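Local coordinates for protein P domain of VP1 (Norovirus Hu/GI.7/TCH-060/USA/2003, PDB 4P26) that forms the protruding, surface-exposed part of the norovirus capsid and probably binds histo-blood group glycans of host cells, at residues D107-T112 with L158-P163. Numbering follows the deposited sequence.
Sequences DWHVST and LAWVSP. With A2G (2-acetamido-2-deoxy-alpha-D-galactopyranose), chain E.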
ATOM      1  N   ASP A 107      17.694  -6.978 -12.776  1.00 12.96           N
ATOM      2  CA  ASP A 107      18.082  -5.664 -12.259  1.00 13.72           C
ATOM      3  C   ASP A 107      16.880  -4.962 -11.639  1.00 12.57           C
ATOM      4  O   ASP A 107      15.759  -5.080 -12.137  1.00 10.73           O
ATOM      5  CB  ASP A 107      18.662  -4.794 -13.374  1.00 13.57           C
ATOM      6  CG  ASP A 107      20.123  -5.091 -13.656  1.00 16.32           C
ATOM      7  OD1 ASP A 107      20.609  -6.194 -13.307  1.00 15.53           O
ATOM      8  OD2 ASP A 107      20.787  -4.214 -14.247  1.00 14.50           O
ATOM      9  N   TRP A 108      17.108  -4.246 -10.542  1.00 13.97           N
ATOM     10  CA  TRP A 108      16.056  -3.441  -9.934  1.00 12.14           C
ATOM     11  C   TRP A 108      16.379  -1.981 -10.149  1.00 12.05           C
ATOM     12  O   TRP A 108      17.545  -1.589 -10.212  1.00 11.91           O
ATOM     13  CB  TRP A 108      15.934  -3.679  -8.427  1.00  8.92           C
ATOM     14  CG  TRP A 108      15.490  -5.044  -8.025  1.00 10.10           C
ATOM     15  CD1 TRP A 108      14.974  -6.016  -8.830  1.00  9.19           C
ATOM     16  CD2 TRP A 108      15.545  -5.601  -6.703  1.00  8.61           C
ATOM     17  NE1 TRP A 108      14.691  -7.143  -8.087  1.00 11.73           N
ATOM     18  CE2 TRP A 108      15.041  -6.915  -6.782  1.00 10.48           C
ATOM     19  CE3 TRP A 108      15.975  -5.113  -5.462  1.00  8.98           C
ATOM     20  CZ2 TRP A 108      14.945  -7.747  -5.666  1.00 12.65           C
ATOM     21  CZ3 TRP A 108      15.885  -5.944  -4.350  1.00  8.20           C
ATOM     22  CH2 TRP A 108      15.370  -7.248  -4.463  1.00 10.62           C
ATOM     23  N   HIS A 109      15.333  -1.175 -10.246  1.00 12.01           N
ATOM     24  CA  HIS A 109      15.499   0.263 -10.296  1.00  9.42           C
ATOM     25  C   HIS A 109      14.605   0.852  -9.217  1.00  8.22           C
ATOM     26  O   HIS A 109      13.378   0.783  -9.302  1.00 10.63           O
ATOM     27  CB  HIS A 109      15.194   0.769 -11.705  1.00 10.87           C
ATOM     28  CG  HIS A 109      16.000   0.068 -12.752  1.00 13.39           C
ATOM     29  ND1 HIS A 109      17.301   0.421 -13.047  1.00 11.26           N
ATOM     30  CD2 HIS A 109      15.724  -1.017 -13.515  1.00 14.08           C
ATOM     31  CE1 HIS A 109      17.774  -0.386 -13.979  1.00 12.32           C
ATOM     32  NE2 HIS A 109      16.839  -1.271 -14.277  1.00 15.84           N
ATOM     33  N   VAL A 110      15.249   1.383  -8.177  1.00 10.39           N
ATOM     34  CA  VAL A 110      14.577   1.770  -6.940  1.00 10.44           C
ATOM     35  C   VAL A 110      14.646   3.285  -6.762  1.00 12.78           C
ATOM     36  O   VAL A 110      15.734   3.861  -6.742  1.00 14.68           O
ATOM     37  CB  VAL A 110      15.243   1.081  -5.714  1.00 10.77           C
ATOM     38  CG1 VAL A 110      14.425   1.315  -4.453  1.00 12.36           C
ATOM     39  CG2 VAL A 110      15.405  -0.420  -5.964  1.00 10.17           C
ATOM     40  N   SER A 111      13.485   3.925  -6.644  1.00 16.00           N
ATOM     41  CA  SER A 111      13.424   5.375  -6.510  1.00 15.04           C
ATOM     42  C   SER A 111      13.412   5.767  -5.039  1.00 11.48           C
ATOM     43  O   SER A 111      12.460   5.450  -4.317  1.00 11.13           O
ATOM     44  CB  SER A 111      12.181   5.930  -7.216  1.00 18.15           C
ATOM     45  OG  SER A 111      12.211   7.350  -7.274  1.00 17.77           O
ATOM     46  N   THR A 112      14.463   6.463  -4.602  1.00 11.06           N
ATOM     47  CA  THR A 112      14.640   6.801  -3.189  1.00  8.78           C
ATOM     48  C   THR A 112      14.743   8.312  -2.942  1.00  9.63           C
ATOM     49  O   THR A 112      15.066   9.081  -3.852  1.00 11.52           O
ATOM     50  CB  THR A 112      15.902   6.093  -2.578  1.00 14.44           C
ATOM     51  OG1 THR A 112      17.098   6.563  -3.220  1.00 15.20           O
ATOM     52  CG2 THR A 112      15.807   4.581  -2.747  1.00 10.75           C
ATOM     53  N   LEU A 158      10.615   0.085  -5.123  1.00  9.00           N
ATOM     54  CA  LEU A 158      10.889  -0.524  -6.414  1.00  9.49           C
ATOM     55  C   LEU A 158      10.011   0.130  -7.486  1.00 10.04           C
ATOM     56  O   LEU A 158       8.781   0.102  -7.397  1.00 14.08           O
ATOM     57  CB  LEU A 158      10.627  -2.038  -6.354  1.00 11.74           C
ATOM     58  CG  LEU A 158      10.966  -2.838  -7.617  1.00 10.85           C
ATOM     59  CD1 LEU A 158      12.480  -2.841  -7.879  1.00 11.02           C
ATOM     60  CD2 LEU A 158      10.429  -4.263  -7.524  1.00 10.56           C
ATOM     61  N   ALA A 159      10.649   0.723  -8.491  1.00  8.83           N
ATOM     62  CA  ALA A 159       9.927   1.442  -9.538  1.00  7.83           C
ATOM     63  C   ALA A 159       9.698   0.570 -10.766  1.00 10.49           C
ATOM     64  O   ALA A 159       8.602   0.557 -11.334  1.00  9.60           O
ATOM     65  CB  ALA A 159      10.677   2.717  -9.924  1.00  9.80           C
ATOM     66  N   TRP A 160      10.741  -0.144 -11.183  1.00 13.23           N
ATOM     67  CA  TRP A 160      10.646  -1.055 -12.319  1.00 13.95           C
ATOM     68  C   TRP A 160      11.800  -2.051 -12.334  1.00  9.39           C
ATOM     69  O   TRP A 160      12.793  -1.869 -11.619  1.00 12.77           O
ATOM     70  CB  TRP A 160      10.578  -0.284 -13.644  1.00 12.92           C
ATOM     71  CG  TRP A 160      11.727   0.676 -13.922  1.00 12.43           C
ATOM     72  CD1 TRP A 160      11.937   1.900 -13.341  1.00 11.09           C
ATOM     73  CD2 TRP A 160      12.779   0.507 -14.886  1.00  8.16           C
ATOM     74  NE1 TRP A 160      13.063   2.495 -13.873  1.00  8.76           N
ATOM     75  CE2 TRP A 160      13.596   1.662 -14.823  1.00 11.65           C
ATOM     76  CE3 TRP A 160      13.112  -0.508 -15.792  1.00  9.30           C
ATOM     77  CZ2 TRP A 160      14.723   1.825 -15.627  1.00 13.34           C
ATOM     78  CZ3 TRP A 160      14.234  -0.343 -16.594  1.00 10.22           C
ATOM     79  CH2 TRP A 160      15.025   0.817 -16.505  1.00 15.58           C
ATOM     80  N   VAL A 161      11.664  -3.106 -13.133  1.00  8.95           N
ATOM     81  CA  VAL A 161      12.708  -4.127 -13.230  1.00  8.48           C
ATOM     82  C   VAL A 161      13.085  -4.399 -14.686  1.00 10.69           C
ATOM     83  O   VAL A 161      12.307  -4.129 -15.604  1.00 11.57           O
ATOM     84  CB  VAL A 161      12.293  -5.451 -12.551  1.00  8.79           C
ATOM     85  CG1 VAL A 161      11.964  -5.217 -11.070  1.00  8.75           C
ATOM     86  CG2 VAL A 161      11.103  -6.071 -13.276  1.00 10.40           C
ATOM     87  N   SER A 162      14.289  -4.919 -14.888  1.00  9.26           N
ATOM     88  CA  SER A 162      14.810  -5.161 -16.229  1.00 10.23           C
ATOM     89  C   SER A 162      15.789  -6.345 -16.193  1.00 10.98           C
ATOM     90  O   SER A 162      16.219  -6.747 -15.113  1.00 12.43           O
ATOM     91  CB  SER A 162      15.475  -3.884 -16.769  1.00 10.45           C
ATOM     92  OG  SER A 162      16.594  -3.504 -15.986  1.00 13.67           O
ATOM     93  N   PRO A 163      16.124  -6.923 -17.364  1.00 12.09           N
ATOM     94  CA  PRO A 163      16.955  -8.136 -17.365  1.00 16.85           C
ATOM     95  C   PRO A 163      18.353  -7.918 -16.801  1.00 13.25           C
ATOM     96  O   PRO A 163      18.916  -6.828 -16.919  1.00 13.21           O
ATOM     97  CB  PRO A 163      17.061  -8.498 -18.851  1.00 18.75           C
ATOM     98  CG  PRO A 163      15.927  -7.839 -19.495  1.00 24.48           C
ATOM     99  CD  PRO A 163      15.664  -6.578 -18.723  1.00 12.73           C
TER
HETATM  100  O5  A2G E   4      19.965  -2.954 -19.855  1.00 28.98           O
HETATM  101  C1  A2G E   4      20.217  -1.655 -19.300  1.00 32.23           C
HETATM  102  C2  A2G E   4      19.438  -1.495 -18.006  1.00 25.42           C
HETATM  103  N2  A2G E   4      19.702  -0.167 -17.434  1.00 23.34           N
HETATM  104  C3  A2G E   4      19.869  -2.568 -17.019  1.00 22.39           C
HETATM  105  O3  A2G E   4      19.041  -2.502 -15.849  1.00 20.49           O
HETATM  106  C4  A2G E   4      19.728  -3.937 -17.664  1.00 22.02           C
HETATM  107  O4  A2G E   4      18.341  -4.210 -17.910  1.00 19.63           O
HETATM  108  C5  A2G E   4      20.492  -3.959 -18.978  1.00 26.91           C
HETATM  109  C6  A2G E   4      20.344  -5.335 -19.630  1.00 28.49           C
HETATM  110  O6  A2G E   4      20.868  -5.291 -20.960  1.00 29.93           O
HETATM  111  C7  A2G E   4      18.908   0.884 -17.682  1.00 21.62           C
HETATM  112  O7  A2G E   4      19.094   2.010 -17.224  1.00 23.44           O
HETATM  113  C8  A2G E   4      17.719   0.593 -18.600  1.00 18.62           C
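H109 lies flat against the indole of W160 where strands 107-114 and 153-162 run antiparallel in the six-stranded sheet of the P domain. Its CB sits over the five-membered ring of W160, 3.6 Å from the centroid, a CH-pi contact. CG and CD2 continue across the six-membered ring, CD2 coming 3.5 Å from W160 CZ3. The two rings stack face to face with their planes at 16°, and the centroids are 3.7 Å apart. With chi1 at -54°, CG stands anti to the carbonyl carbon, which lays the imidazole over the W160 indole. ND1 is hydrogen-bonded to D128 OD1 of the adjoining strand, which probably fixes the ring's rotation. CE1 and NE2 meet the N-acetylgalactosamine at the rim, NE2 lying 3.0 Å from A2G O3. The same H109 NE2 is 2.8 Å from S162 OG.

The backbone pairing places H109 opposite W160, D107 and H109 making hydrogen-bonded pairs with S162 and W160. A classic beta bulge follows: H109 O accepts a 2.8 Å bond from A159 N and a weak one from W160 N. On the opposite face, L158 CD1 packs 3.6 Å from W108 CB, and V161 CG1 touches CD1 of the same indole.

The O3 and O4 hydroxyls of the sugar are held by D107, S162 and P163. O3 donates to D107 OD2, O4 donates to P163 O at 2.9 Å, and S162 OG lies close to both hydroxyls, while the acetamido methyl C8 meets the edge of W160 at CH2. Polar groups thus read the O3 and O4 hydroxyls and an aromatic rim receives the N-acetyl group, a pairing that suits N-acetylgalactosamine and is consistent with glycan recognition by norovirus P domains.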